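401aa long hypothetical glucose-1-phosphate thymidylyltransferase (PDB 2GGO) probably transfers a nucleotide from UTP or dTTP onto a sugar 1-phosphate and acetylates amino-sugar phosphates, a bifunctional route to UDP-N-acetylglucosamine and UDP-N-acetylgalactosamine. Local coordinates at residues 87-100 with 157-169. Residues are numbered along the deposited sequence; the frame is centred on the assembly and turned at random.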
loop_
_atom_site.group_PDB
_atom_site.type_symbol
_atom_site.label_atom_id
_atom_site.label_comp_id
_atom_site.label_asym_id
_atom_site.label_seq_id
_atom_site.Cartn_x
_atom_site.Cartn_y
_atom_site.Cartn_z
ATOM N N ALA A 87 -16.403 -17.488 0.581
ATOM C CA ALA A 87 -17.479 -16.659 -0.004
ATOM C C ALA A 87 -18.879 -17.202 0.286
ATOM O O ALA A 87 -19.194 -18.373 0.016
ATOM C CB ALA A 87 -17.294 -16.447 -1.495
ATOM N N LYS A 88 -19.700 -16.302 0.834
ATOM C CA LYS A 88 -21.078 -16.552 1.272
ATOM C C LYS A 88 -22.100 -15.807 0.368
ATOM O O LYS A 88 -22.925 -15.002 0.847
ATOM C CB LYS A 88 -21.240 -16.126 2.752
ATOM C CG LYS A 88 -20.586 -17.056 3.795
ATOM C CD LYS A 88 -20.774 -16.518 5.219
ATOM C CE LYS A 88 -20.690 -17.622 6.276
ATOM N NZ LYS A 88 -21.945 -18.425 6.398
ATOM N N PHE A 89 -22.039 -16.077 -0.941
ATOM C CA PHE A 89 -22.950 -15.429 -1.889
ATOM C C PHE A 89 -23.632 -16.357 -2.905
ATOM O O PHE A 89 -23.086 -17.396 -3.344
ATOM C CB PHE A 89 -22.293 -14.205 -2.586
ATOM C CG PHE A 89 -21.502 -14.538 -3.849
ATOM C CD1 PHE A 89 -22.111 -14.492 -5.112
ATOM C CD2 PHE A 89 -20.143 -14.866 -3.781
ATOM C CE1 PHE A 89 -21.386 -14.796 -6.288
ATOM C CE2 PHE A 89 -19.408 -15.158 -4.958
ATOM C CZ PHE A 89 -20.039 -15.123 -6.210
ATOM N N ASN A 90 -24.851 -15.934 -3.241
ATOM C CA ASN A 90 -25.602 -16.397 -4.414
ATOM C C ASN A 90 -25.761 -15.186 -5.376
ATOM O O ASN A 90 -25.393 -14.047 -5.022
ATOM C CB ASN A 90 -26.967 -16.979 -3.978
ATOM C CG ASN A 90 -26.917 -17.610 -2.578
ATOM O OD1 ASN A 90 -26.614 -18.802 -2.419
ATOM N ND2 ASN A 90 -27.205 -16.804 -1.558
ATOM N N ASP A 91 -26.306 -15.432 -6.571
ATOM C CA ASP A 91 -26.455 -14.408 -7.618
ATOM C C ASP A 91 -25.088 -13.826 -7.976
ATOM O O ASP A 91 -24.318 -14.459 -8.709
ATOM C CB ASP A 91 -27.438 -13.279 -7.226
ATOM C CG ASP A 91 -28.435 -13.703 -6.142
ATOM O OD1 ASP A 91 -29.332 -14.544 -6.450
ATOM O OD2 ASP A 91 -28.308 -13.196 -4.985
ATOM N N GLU A 92 -24.787 -12.643 -7.429
ATOM C CA GLU A 92 -23.633 -11.844 -7.846
ATOM C C GLU A 92 -22.820 -11.257 -6.685
ATOM O O GLU A 92 -23.365 -10.901 -5.632
ATOM C CB GLU A 92 -24.087 -10.682 -8.722
ATOM C CG GLU A 92 -25.049 -11.010 -9.813
ATOM C CD GLU A 92 -25.641 -9.772 -10.417
ATOM O OE1 GLU A 92 -25.008 -9.164 -11.295
ATOM O OE2 GLU A 92 -26.757 -9.400 -10.016
ATOM N N ALA A 93 -21.516 -11.113 -6.898
ATOM C CA ALA A 93 -20.689 -10.383 -5.945
ATOM C C ALA A 93 -19.639 -9.602 -6.684
ATOM O O ALA A 93 -19.177 -10.038 -7.745
ATOM C CB ALA A 93 -20.057 -11.314 -4.954
ATOM N N LEU A 94 -19.327 -8.417 -6.143
ATOM C CA LEU A 94 -18.131 -7.658 -6.497
ATOM C C LEU A 94 -16.977 -8.109 -5.583
ATOM O O LEU A 94 -17.110 -8.123 -4.356
ATOM C CB LEU A 94 -18.377 -6.158 -6.380
ATOM C CG LEU A 94 -17.275 -5.280 -6.979
ATOM C CD1 LEU A 94 -17.398 -5.130 -8.454
ATOM C CD2 LEU A 94 -17.322 -3.942 -6.360
ATOM N N ILE A 95 -15.878 -8.536 -6.213
ATOM C CA ILE A 95 -14.689 -9.042 -5.542
ATOM C C ILE A 95 -13.579 -8.040 -5.834
ATOM O O ILE A 95 -13.347 -7.676 -6.997
ATOM C CB ILE A 95 -14.322 -10.476 -6.056
ATOM C CG1 ILE A 95 -15.038 -11.582 -5.282
ATOM C CG2 ILE A 95 -12.850 -10.758 -5.907
ATOM C CD1 ILE A 95 -16.479 -11.334 -4.949
ATOM N N ILE A 96 -12.944 -7.512 -4.795
ATOM C CA ILE A 96 -11.710 -6.736 -5.007
ATOM C C ILE A 96 -10.577 -7.200 -4.107
ATOM O O ILE A 96 -10.814 -7.740 -3.019
ATOM C CB ILE A 96 -11.872 -5.208 -4.895
ATOM C CG1 ILE A 96 -12.184 -4.797 -3.472
ATOM C CG2 ILE A 96 -12.908 -4.657 -5.910
ATOM C CD1 ILE A 96 -12.126 -3.326 -3.342
ATOM N N TYR A 97 -9.349 -7.023 -4.595
ATOM C CA TYR A 97 -8.145 -7.423 -3.860
ATOM C C TYR A 97 -7.783 -6.343 -2.889
ATOM O O TYR A 97 -7.893 -5.149 -3.199
ATOM C CB TYR A 97 -7.007 -7.743 -4.805
ATOM C CG TYR A 97 -7.244 -9.047 -5.495
ATOM C CD1 TYR A 97 -7.082 -10.261 -4.822
ATOM C CD2 TYR A 97 -7.657 -9.077 -6.814
ATOM C CE1 TYR A 97 -7.337 -11.478 -5.463
ATOM C CE2 TYR A 97 -7.893 -10.276 -7.483
ATOM C CZ TYR A 97 -7.742 -11.473 -6.807
ATOM O OH TYR A 97 -7.985 -12.647 -7.508
ATOM N N GLY A 98 -7.403 -6.761 -1.696
ATOM C CA GLY A 98 -7.182 -5.825 -0.615
ATOM C C GLY A 98 -5.964 -4.905 -0.713
ATOM O O GLY A 98 -5.772 -4.067 0.173
ATOM N N ASP A 99 -5.133 -5.052 -1.747
ATOM C CA ASP A 99 -3.964 -4.195 -1.837
ATOM C C ASP A 99 -3.909 -3.301 -3.048
ATOM O O ASP A 99 -2.861 -2.780 -3.368
ATOM C CB ASP A 99 -2.675 -4.993 -1.712
ATOM C CG ASP A 99 -2.671 -6.237 -2.549
ATOM O OD1 ASP A 99 -3.484 -6.343 -3.497
ATOM O OD2 ASP A 99 -1.843 -7.120 -2.250
ATOM N N LEU A 100 -5.050 -3.106 -3.700
ATOM C CA LEU A 100 -5.111 -2.267 -4.868
ATOM C C LEU A 100 -5.557 -0.912 -4.437
ATOM O O LEU A 100 -6.451 -0.781 -3.606
ATOM C CB LEU A 100 -6.157 -2.769 -5.863
ATOM C CG LEU A 100 -6.299 -4.267 -6.133
ATOM C CD1 LEU A 100 -7.625 -4.525 -6.927
ATOM C CD2 LEU A 100 -5.037 -4.880 -6.840
ATOM N N ASN A 157 -4.827 -7.978 -15.649
ATOM C CA ASN A 157 -5.902 -8.152 -14.688
ATOM C C ASN A 157 -5.820 -7.117 -13.555
ATOM O O ASN A 157 -4.938 -7.209 -12.706
ATOM C CB ASN A 157 -5.864 -9.575 -14.131
ATOM C CG ASN A 157 -6.962 -9.846 -13.098
ATOM O OD1 ASN A 157 -7.875 -9.043 -12.908
ATOM N ND2 ASN A 157 -6.875 -10.986 -12.441
ATOM N N ALA A 158 -6.730 -6.136 -13.553
ATOM C CA ALA A 158 -6.775 -5.086 -12.519
ATOM C C ALA A 158 -7.256 -5.573 -11.134
ATOM O O ALA A 158 -7.254 -4.789 -10.184
ATOM C CB ALA A 158 -7.625 -3.923 -12.978
ATOM N N GLY A 159 -7.657 -6.847 -11.025
ATOM C CA GLY A 159 -8.142 -7.458 -9.777
ATOM C C GLY A 159 -9.447 -6.931 -9.188
ATOM O O GLY A 159 -9.645 -7.015 -7.971
ATOM N N ILE A 160 -10.315 -6.373 -10.041
ATOM C CA ILE A 160 -11.716 -6.005 -9.709
ATOM C C ILE A 160 -12.737 -6.860 -10.506
ATOM O O ILE A 160 -12.874 -6.737 -11.718
ATOM C CB ILE A 160 -11.994 -4.511 -9.983
ATOM C CG1 ILE A 160 -11.072 -3.637 -9.131
ATOM C CG2 ILE A 160 -13.486 -4.164 -9.725
ATOM C CD1 ILE A 160 -10.881 -2.262 -9.670
ATOM N N TYR A 161 -13.426 -7.752 -9.812
ATOM C CA TYR A 161 -14.300 -8.719 -10.455
ATOM C C TYR A 161 -15.747 -8.478 -10.105
ATOM O O TYR A 161 -16.054 -8.084 -8.993
ATOM C CB TYR A 161 -13.966 -10.124 -9.957
ATOM C CG TYR A 161 -12.546 -10.553 -10.175
ATOM C CD1 TYR A 161 -11.936 -11.434 -9.294
ATOM C CD2 TYR A 161 -11.799 -10.077 -11.257
ATOM C CE1 TYR A 161 -10.608 -11.856 -9.492
ATOM C CE2 TYR A 161 -10.465 -10.478 -11.464
ATOM C CZ TYR A 161 -9.880 -11.387 -10.589
ATOM O OH TYR A 161 -8.565 -11.811 -10.783
ATOM N N LYS A 162 -16.634 -8.751 -11.050
ATOM C CA LYS A 162 -18.068 -8.868 -10.767
ATOM C C LYS A 162 -18.466 -10.255 -11.288
ATOM O O LYS A 162 -18.568 -10.482 -12.506
ATOM C CB LYS A 162 -18.860 -7.760 -11.479
ATOM C CG LYS A 162 -20.200 -7.398 -10.906
ATOM C CD LYS A 162 -21.274 -8.457 -11.133
ATOM C CE LYS A 162 -21.629 -8.626 -12.612
ATOM N NZ LYS A 162 -22.748 -9.594 -12.918
ATOM N N LEU A 163 -18.660 -11.180 -10.353
ATOM C CA LEU A 163 -18.806 -12.587 -10.684
ATOM C C LEU A 163 -20.132 -13.091 -10.166
ATOM O O LEU A 163 -20.588 -12.690 -9.079
ATOM C CB LEU A 163 -17.655 -13.428 -10.104
ATOM C CG LEU A 163 -16.201 -13.075 -10.468
ATOM C CD1 LEU A 163 -15.251 -13.881 -9.641
ATOM C CD2 LEU A 163 -15.889 -13.244 -11.943
ATOM N N ASN A 164 -20.758 -13.940 -10.980
ATOM C CA ASN A 164 -21.990 -14.628 -10.591
ATOM C C ASN A 164 -21.701 -15.997 -9.959
ATOM O O ASN A 164 -20.610 -16.550 -10.134
ATOM C CB ASN A 164 -22.921 -14.742 -11.787
ATOM C CG ASN A 164 -22.957 -13.475 -12.604
ATOM O OD1 ASN A 164 -23.218 -12.392 -12.085
ATOM N ND2 ASN A 164 -22.681 -13.602 -13.889
ATOM N N SER A 165 -22.665 -16.528 -9.215
ATOM C CA SER A 165 -22.492 -17.786 -8.493
ATOM C C SER A 165 -21.964 -18.979 -9.340
ATOM O O SER A 165 -21.571 -20.005 -8.781
ATOM C CB SER A 165 -23.792 -18.147 -7.770
ATOM O OG SER A 165 -24.920 -17.798 -8.560
ATOM N N ASP A 166 -21.935 -18.841 -10.668
ATOM C CA ASP A 166 -21.296 -19.830 -11.558
ATOM C C ASP A 166 -19.818 -19.994 -11.285
ATOM O O ASP A 166 -19.215 -20.964 -11.736
ATOM C CB ASP A 166 -21.392 -19.419 -13.022
ATOM C CG ASP A 166 -22.735 -18.882 -13.383
ATOM O OD1 ASP A 166 -23.723 -19.338 -12.760
ATOM O OD2 ASP A 166 -22.790 -18.002 -14.280
ATOM N N ILE A 167 -19.219 -19.029 -10.596
ATOM C CA ILE A 167 -17.808 -19.117 -10.306
ATOM C C ILE A 167 -17.474 -20.352 -9.449
ATOM O O ILE A 167 -16.427 -20.982 -9.655
ATOM C CB ILE A 167 -17.237 -17.812 -9.681
ATOM C CG1 ILE A 167 -15.712 -17.741 -9.894
ATOM C CG2 ILE A 167 -17.603 -17.681 -8.190
ATOM C CD1 ILE A 167 -15.243 -17.998 -11.339
ATOM N N PHE A 168 -18.373 -20.710 -8.524
ATOM C CA PHE A 168 -18.127 -21.812 -7.582
ATOM C C PHE A 168 -17.935 -23.154 -8.288
ATOM O O PHE A 168 -17.064 -23.943 -7.922
ATOM C CB PHE A 168 -19.237 -21.887 -6.538
ATOM C CG PHE A 168 -19.418 -20.613 -5.762
ATOM C CD1 PHE A 168 -18.476 -20.222 -4.807
ATOM C CD2 PHE A 168 -20.531 -19.795 -5.987
ATOM C CE1 PHE A 168 -18.644 -19.032 -4.085
ATOM C CE2 PHE A 168 -20.709 -18.602 -5.272
ATOM C CZ PHE A 168 -19.766 -18.227 -4.315
ATOM N N THR A 169 -18.738 -23.381 -9.319
ATOM C CA THR A 169 -18.613 -24.553 -10.165
ATOM C C THR A 169 -17.168 -24.797 -10.633
ATOM O O THR A 169 -16.603 -25.866 -10.374
ATOM C CB THR A 169 -19.567 -24.447 -11.365
ATOM O OG1 THR A 169 -20.906 -24.311 -10.880
ATOM C CG2 THR A 169 -19.479 -25.684 -12.250
#
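K162 NZ is gripped from several directions: E92 OE1 takes it in a salt bridge at 2.8 Å through the anti lone pair, N164 OD1 accepts in the plane of its amide, and the backbone carbonyls of L114 and E116 also accept from it. The lysine chain bends at chi2 and chi3, which brings the ammonium along its own strand to N164 and diagonally across to the E92 carboxylate. E92 and N164 lie side by side, a non-hydrogen-bonded antiparallel pair. Beyond this pair, A93-L163 and I95-Y161 are the hydrogen-bonded pairs, alternating with L94-K162 and I96-I160; L163 N reaches A93 O at 2.9 Å. On the same face as A93, the F89 ring is sandwiched: A93 CB lies over its centre, 3.6 Å above the ring plane, while the F168 ring approaches the other face off-centre, its plane turned 48°. Towards the other end, the Y97 and Y161 rings meet nearly at right angles (83°), joined by a weak hydroxyl-hydroxyl bond. N157 ND2 lies in its amide plane a doubtfully short 2.5 Å from Y161 OH, and N157 OD1 accepts from G159 N in an Asx turn at the corner of the chain. Y161 may thus help position N157, which, with Y97, probably binds N-acetylglucosamine 1-phosphate. These are central strands of the nucleotidyltransferase sheet: 92-97 also pairs with strand 2-6 and 155-164 with 117-123, helix 106-111 packs on the L94, I160 and K162 face, and L184 of helix 184-194 touches both tyrosines.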